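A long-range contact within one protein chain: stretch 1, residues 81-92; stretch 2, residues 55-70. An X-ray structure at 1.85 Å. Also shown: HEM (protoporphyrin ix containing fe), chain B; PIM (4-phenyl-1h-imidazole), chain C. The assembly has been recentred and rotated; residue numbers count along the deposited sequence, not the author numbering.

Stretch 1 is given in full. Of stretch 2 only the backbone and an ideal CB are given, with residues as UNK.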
# COMPACT_ATOMS: atom_id res chain seq x y z
N TRP A 81 -6.80 9.62 -6.86
CA TRP A 81 -7.24 8.43 -6.13
C TRP A 81 -8.68 8.04 -6.41
O TRP A 81 -9.05 6.88 -6.24
CB TRP A 81 -7.06 8.64 -4.62
CG TRP A 81 -5.64 8.57 -4.17
CD1 TRP A 81 -4.70 9.55 -4.26
CD2 TRP A 81 -4.98 7.44 -3.59
NE1 TRP A 81 -3.49 9.10 -3.78
CE2 TRP A 81 -3.64 7.80 -3.36
CE3 TRP A 81 -5.40 6.14 -3.24
CZ2 TRP A 81 -2.70 6.92 -2.81
CZ3 TRP A 81 -4.47 5.27 -2.69
CH2 TRP A 81 -3.13 5.66 -2.48
N VAL A 82 -9.49 9.00 -6.84
CA VAL A 82 -10.90 8.73 -7.12
C VAL A 82 -11.31 9.02 -8.56
O VAL A 82 -12.43 8.70 -8.95
CB VAL A 82 -11.82 9.55 -6.18
CG1 VAL A 82 -11.45 9.28 -4.72
CG2 VAL A 82 -11.69 11.04 -6.50
N ALA A 83 -10.41 9.61 -9.34
CA ALA A 83 -10.72 9.94 -10.73
C ALA A 83 -10.32 8.90 -11.77
O ALA A 83 -10.81 8.93 -12.90
CB ALA A 83 -10.11 11.30 -11.09
N VAL A 84 -9.42 7.98 -11.40
CA VAL A 84 -8.99 6.96 -12.35
C VAL A 84 -10.16 6.06 -12.70
O VAL A 84 -11.16 6.02 -11.98
CB VAL A 84 -7.86 6.06 -11.77
CG1 VAL A 84 -6.56 6.85 -11.66
CG2 VAL A 84 -8.27 5.51 -10.41
N GLU A 85 -10.04 5.35 -13.81
CA GLU A 85 -11.08 4.44 -14.27
C GLU A 85 -10.48 3.05 -14.31
O GLU A 85 -9.99 2.60 -15.35
CB GLU A 85 -11.57 4.84 -15.66
CG GLU A 85 -12.24 6.20 -15.72
CD GLU A 85 -12.64 6.58 -17.14
OE1 GLU A 85 -13.45 5.84 -17.74
OE2 GLU A 85 -12.14 7.61 -17.64
N ASN A 86 -10.49 2.37 -13.17
CA ASN A 86 -9.95 1.02 -13.08
C ASN A 86 -10.71 0.28 -11.98
O ASN A 86 -11.71 0.79 -11.47
CB ASN A 86 -8.44 1.04 -12.79
CG ASN A 86 -8.10 1.86 -11.56
OD1 ASN A 86 -8.87 1.92 -10.60
ND2 ASN A 86 -6.92 2.49 -11.58
N MET A 87 -10.26 -0.91 -11.61
CA MET A 87 -10.95 -1.67 -10.57
C MET A 87 -11.00 -0.94 -9.23
O MET A 87 -11.93 -1.14 -8.45
CB MET A 87 -10.28 -3.03 -10.38
CG MET A 87 -8.93 -2.98 -9.67
SD MET A 87 -8.19 -4.62 -9.51
CE MET A 87 -7.28 -4.72 -11.06
N PHE A 88 -10.00 -0.09 -8.98
CA PHE A 88 -9.91 0.68 -7.73
C PHE A 88 -11.08 1.65 -7.53
O PHE A 88 -11.36 2.07 -6.41
CB PHE A 88 -8.58 1.45 -7.71
CG PHE A 88 -8.20 1.99 -6.35
CD1 PHE A 88 -7.71 1.15 -5.36
CD2 PHE A 88 -8.31 3.35 -6.08
CE1 PHE A 88 -7.33 1.65 -4.12
CE2 PHE A 88 -7.94 3.87 -4.84
CZ PHE A 88 -7.44 3.02 -3.86
N THR A 89 -11.76 2.00 -8.62
CA THR A 89 -12.89 2.93 -8.54
C THR A 89 -14.14 2.34 -9.18
O THR A 89 -15.05 3.08 -9.57
CB THR A 89 -12.57 4.26 -9.25
OG1 THR A 89 -12.20 3.99 -10.61
CG2 THR A 89 -11.43 4.97 -8.54
N ALA A 90 -14.18 1.02 -9.30
CA ALA A 90 -15.31 0.34 -9.90
C ALA A 90 -16.26 -0.24 -8.85
O ALA A 90 -15.86 -0.54 -7.73
CB ALA A 90 -14.82 -0.75 -10.83
N TYR A 91 -17.53 -0.39 -9.24
CA TYR A 91 -18.56 -0.92 -8.36
C TYR A 91 -19.30 -2.11 -8.99
O TYR A 91 -19.52 -2.14 -10.20
CB TYR A 91 -19.58 0.18 -8.05
CG TYR A 91 -20.80 -0.27 -7.28
CD1 TYR A 91 -20.78 -0.34 -5.89
CD2 TYR A 91 -21.96 -0.67 -7.95
CE1 TYR A 91 -21.89 -0.78 -5.17
CE2 TYR A 91 -23.08 -1.12 -7.24
CZ TYR A 91 -23.04 -1.17 -5.86
OH TYR A 91 -24.13 -1.62 -5.15
N GLY A 92 -19.68 -3.07 -8.15
CA GLY A 92 -20.39 -4.26 -8.61
C GLY A 92 -19.82 -5.01 -9.80
O GLY A 92 -18.61 -5.22 -9.87
N UNK A 55 -20.88 -4.34 1.99
CA UNK A 55 -22.25 -3.93 1.74
C UNK A 55 -22.48 -3.39 0.34
O UNK A 55 -21.63 -2.71 -0.23
CB UNK A 55 -22.66 -2.87 2.76
N UNK A 56 -23.65 -3.69 -0.20
CA UNK A 56 -24.01 -3.24 -1.53
C UNK A 56 -24.28 -1.73 -1.48
O UNK A 56 -24.31 -1.07 -2.51
CB UNK A 56 -25.23 -4.00 -2.06
N UNK A 57 -24.48 -1.21 -0.27
CA UNK A 57 -24.76 0.21 -0.10
C UNK A 57 -23.54 1.13 0.01
O UNK A 57 -23.68 2.32 0.28
CB UNK A 57 -25.62 0.39 1.15
N UNK A 58 -22.36 0.57 -0.20
CA UNK A 58 -21.12 1.35 -0.14
C UNK A 58 -20.41 1.14 -1.47
O UNK A 58 -20.37 0.03 -1.99
CB UNK A 58 -20.24 0.94 1.04
N UNK A 59 -19.86 2.22 -2.02
CA UNK A 59 -19.17 2.15 -3.30
C UNK A 59 -17.88 2.96 -3.43
O UNK A 59 -17.66 3.92 -2.69
CB UNK A 59 -20.14 2.61 -4.39
N UNK A 60 -17.04 2.56 -4.38
CA UNK A 60 -15.77 3.23 -4.64
C UNK A 60 -15.90 3.99 -5.96
O UNK A 60 -14.95 4.62 -6.41
CB UNK A 60 -14.61 2.23 -4.69
N UNK A 61 -17.08 3.91 -6.58
CA UNK A 61 -17.33 4.59 -7.85
C UNK A 61 -17.85 6.01 -7.61
O UNK A 61 -19.06 6.22 -7.48
CB UNK A 61 -18.33 3.80 -8.69
N UNK A 62 -16.93 6.97 -7.57
CA UNK A 62 -17.27 8.37 -7.34
C UNK A 62 -18.15 8.95 -8.44
O UNK A 62 -19.10 9.68 -8.17
CB UNK A 62 -15.99 9.20 -7.22
N UNK A 63 -17.82 8.62 -9.68
CA UNK A 63 -18.57 9.11 -10.82
C UNK A 63 -20.05 8.78 -10.68
O UNK A 63 -20.92 9.61 -10.94
CB UNK A 63 -18.01 8.52 -12.12
N UNK A 64 -20.35 7.56 -10.23
CA UNK A 64 -21.74 7.15 -10.07
C UNK A 64 -22.37 7.43 -8.71
O UNK A 64 -23.57 7.73 -8.63
CB UNK A 64 -21.84 5.65 -10.35
N UNK A 65 -21.58 7.37 -7.64
CA UNK A 65 -22.14 7.60 -6.31
C UNK A 65 -21.70 8.78 -5.44
O UNK A 65 -22.11 8.87 -4.29
CB UNK A 65 -21.87 6.33 -5.49
N UNK A 66 -20.87 9.68 -5.98
CA UNK A 66 -20.43 10.83 -5.19
C UNK A 66 -20.86 12.11 -5.92
O UNK A 66 -20.20 12.54 -6.86
CB UNK A 66 -18.92 10.80 -4.97
N UNK A 67 -21.97 12.72 -5.50
CA UNK A 67 -22.50 13.94 -6.11
C UNK A 67 -21.50 15.09 -6.21
O UNK A 67 -21.55 15.87 -7.17
CB UNK A 67 -23.72 14.41 -5.31
N UNK A 68 -20.60 15.18 -5.25
CA UNK A 68 -19.60 16.24 -5.24
C UNK A 68 -18.39 15.99 -6.14
O UNK A 68 -17.55 16.87 -6.31
CB UNK A 68 -19.11 16.45 -3.80
N UNK A 69 -18.30 14.80 -6.73
CA UNK A 69 -17.18 14.46 -7.59
C UNK A 69 -16.82 15.54 -8.61
O UNK A 69 -15.67 15.99 -8.68
CB UNK A 69 -17.49 13.16 -8.33
N UNK A 70 -17.81 15.95 -9.40
CA UNK A 70 -17.60 16.97 -10.41
C UNK A 70 -16.94 18.24 -9.91
O UNK A 70 -16.14 18.85 -10.62
CB UNK A 70 -18.94 17.33 -11.05
CHA HEM B . -5.78 -2.54 -3.31
CHB HEM B . -2.28 -4.35 -6.09
CHC HEM B . 0.74 -4.32 -2.32
CHD HEM B . -2.76 -2.49 0.43
C1A HEM B . -5.12 -3.05 -4.40
C2A HEM B . -5.67 -3.23 -5.74
C3A HEM B . -4.70 -3.73 -6.52
C4A HEM B . -3.51 -3.88 -5.69
CMA HEM B . -4.77 -4.09 -8.01
CAA HEM B . -7.13 -2.89 -6.13
CBA HEM B . -8.07 -4.05 -5.78
CGA HEM B . -9.55 -3.82 -6.11
O1A HEM B . -9.97 -2.62 -5.96
O2A HEM B . -10.22 -4.78 -6.48
C1B HEM B . -1.16 -4.49 -5.32
C2B HEM B . 0.12 -4.99 -5.81
C3B HEM B . 0.98 -4.98 -4.75
C4B HEM B . 0.25 -4.49 -3.60
CMB HEM B . 0.39 -5.42 -7.26
CAB HEM B . 2.46 -5.41 -4.70
CBB HEM B . 2.70 -6.90 -4.96
C1C HEM B . 0.03 -3.82 -1.23
C2C HEM B . 0.61 -3.65 0.12
C3C HEM B . -0.37 -3.13 0.89
C4C HEM B . -1.54 -2.99 0.04
CMC HEM B . 2.08 -4.01 0.47
CAC HEM B . -0.38 -2.72 2.38
CBC HEM B . 0.23 -3.71 3.38
C1D HEM B . -3.88 -2.34 -0.33
C2D HEM B . -5.14 -1.79 0.13
C3D HEM B . -5.99 -1.80 -0.93
C4D HEM B . -5.27 -2.36 -2.04
CMD HEM B . -5.41 -1.29 1.56
CAD HEM B . -7.43 -1.27 -0.93
CBD HEM B . -8.49 -2.07 -0.15
CGD HEM B . -9.79 -1.29 -0.26
O1D HEM B . -10.23 -0.72 0.74
O2D HEM B . -10.31 -1.25 -1.40
NA HEM B . -3.80 -3.46 -4.41
NB HEM B . -1.05 -4.19 -3.96
NC HEM B . -1.28 -3.42 -1.24
ND HEM B . -3.97 -2.68 -1.68
FE HEM B . -2.54 -3.44 -2.81
N1 PIM C . -0.85 0.52 -3.66
C2 PIM C . -0.80 -0.76 -3.12
N3 PIM C . -1.87 -1.33 -3.37
C4 PIM C . -2.67 -0.53 -4.05
C5 PIM C . -2.05 0.63 -4.25
C6 PIM C . -2.50 1.88 -4.97
C7 PIM C . -1.51 2.72 -5.56
C8 PIM C . -1.94 3.92 -6.25
C9 PIM C . -3.32 4.21 -6.31
C10 PIM C . -4.30 3.37 -5.72
C11 PIM C . -3.85 2.20 -5.05

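Position 55 lies beyond the reach of stretch 1, so many residues would suit it; it is Ser55, whose OG accepts from the backbone N of the residue two further on, helping to hold a type I turn. At position 56 the ideal CB points sideways, 4.1 Å from Tyr91 OH, and favours something small, perhaps polar. Ser56 is found. Its carbonyl O accepts a hydrogen bond from Tyr91 OH at 2.7 Å. Positions 57 and 58 point away and leave the choice open; Asp57 and Val58 occupy them.

Position 59 points toward stretch 1, its ideal CB a tight 3.4 Å from Tyr91 CD1, so a small side chain fits best. Ser59 keeps its CB against Tyr91 CD1 at 3.4 Å.

Position 60 also points toward stretch 1, its ideal CB 3.7 Å from Phe88 O. Beyond it lie a free carbonyl, the face of the Phe88 ring and the heme carboxylates, which together invite a long, positively charged donor. Lys60 answers: NZ donates to Phe88 O at 2.8 Å and sits 3.1 Å from the centroid of the Phe88 ring, 8° off its normal, a cation-pi contact. The phenylimidazole covers the opposite face.

At position 61 the ideal CB is 3.5 Å from Thr89 O and a helix follows, so Asp, Asn, Ser or Thr would suit as an N-cap. Asp61 accepts from the N of the residue three further on at OD1, while OD2 receives water 2, which in turn accepts from Tyr91 N.

Position 62 points at Val82, with the ideal CB 4.0 Å from Val82 O; a small apolar group suits, and Ala62 packs its CB 4.3 Å from Val82 CB.

Position 63 points sideways, yet a long donor could reach Ala83 O. Arg63 NH2 donates to Ala83 O at 3.3 Å, a weak hydrogen bond, and Glu85 CG lies over a face of the guanidinium.

Position 64 is out of reach and permissive; it is Ala64. Position 65 points toward the Tyr91 ring, where a flat ring could pack: His65 turns its edge to that face, ring centroids 5.1 Å apart and planes at 72°.

Position 66 points toward stretch 1 from farther off, so only a large side chain would reach Val82, and an apolar or aromatic one would suit; Trp66 brings CZ3 to 4.2 Å from Val82 CG2. Positions 67 and 68 are out of reach and leave the choice open; they are Pro67 and Ala68. Position 69 points sideways, but a long apolar side chain could reach back: Phe69 places CE1 4.0 Å from Val82 CG2 and CZ 4.2 Å from Ala83 CB. Position 70 is out of reach, with room for a CB, so glycine is not required; it is Gly70.

Stretch 2 55-70: SSDVSKDARAHWPAFG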
# COMPACT_ATOMS: atom_id res chain seq x y z
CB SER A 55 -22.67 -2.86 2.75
OG SER A 55 -23.93 -2.31 2.39
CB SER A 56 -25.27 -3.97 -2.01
OG SER A 56 -25.64 -3.53 -3.30
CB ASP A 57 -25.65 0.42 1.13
CG ASP A 57 -26.97 -0.32 1.02
OD1 ASP A 57 -27.57 -0.30 -0.08
OD2 ASP A 57 -27.39 -0.93 2.02
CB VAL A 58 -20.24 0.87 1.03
CG1 VAL A 58 -18.90 1.59 1.00
CG2 VAL A 58 -20.96 1.15 2.35
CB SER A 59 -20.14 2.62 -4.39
OG SER A 59 -19.48 2.90 -5.62
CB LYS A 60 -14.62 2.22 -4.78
CG LYS A 60 -14.30 1.43 -3.51
CD LYS A 60 -12.85 0.94 -3.54
CE LYS A 60 -11.88 2.12 -3.38
NZ LYS A 60 -10.49 1.79 -3.77
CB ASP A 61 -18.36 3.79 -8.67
CG ASP A 61 -18.50 4.31 -10.10
OD1 ASP A 61 -18.17 5.49 -10.36
OD2 ASP A 61 -18.97 3.54 -10.96
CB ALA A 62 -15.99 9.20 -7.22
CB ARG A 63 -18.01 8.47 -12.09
CG ARG A 63 -18.48 9.08 -13.39
CD ARG A 63 -17.57 8.67 -14.55
NE ARG A 63 -16.21 9.20 -14.41
CZ ARG A 63 -15.24 8.64 -13.70
NH1 ARG A 63 -15.46 7.51 -13.05
NH2 ARG A 63 -14.04 9.21 -13.65
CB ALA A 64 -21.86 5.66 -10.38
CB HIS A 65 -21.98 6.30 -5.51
CG HIS A 65 -22.54 5.10 -6.22
ND1 HIS A 65 -23.87 4.98 -6.56
CD2 HIS A 65 -21.94 3.96 -6.66
CE1 HIS A 65 -24.07 3.83 -7.18
NE2 HIS A 65 -22.92 3.19 -7.25
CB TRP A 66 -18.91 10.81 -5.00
CG TRP A 66 -18.41 11.84 -4.01
CD1 TRP A 66 -19.15 12.47 -3.03
CD2 TRP A 66 -17.06 12.29 -3.84
NE1 TRP A 66 -18.33 13.27 -2.27
CE2 TRP A 66 -17.05 13.18 -2.74
CE3 TRP A 66 -15.86 12.02 -4.51
CZ2 TRP A 66 -15.88 13.80 -2.29
CZ3 TRP A 66 -14.69 12.64 -4.07
CH2 TRP A 66 -14.71 13.52 -2.97
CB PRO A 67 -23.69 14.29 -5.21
CG PRO A 67 -24.18 12.93 -4.79
CD PRO A 67 -22.88 12.23 -4.44
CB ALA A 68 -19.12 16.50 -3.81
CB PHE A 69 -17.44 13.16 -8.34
CG PHE A 69 -16.32 12.75 -9.26
CD1 PHE A 69 -15.12 12.29 -8.74
CD2 PHE A 69 -16.46 12.88 -10.64
CE1 PHE A 69 -14.06 11.95 -9.59
CE2 PHE A 69 -15.40 12.55 -11.50
CZ PHE A 69 -14.20 12.08 -10.97
O HOH W 1 -17.20 -0.21 -5.33
O HOH W 2 -18.24 0.95 -11.68
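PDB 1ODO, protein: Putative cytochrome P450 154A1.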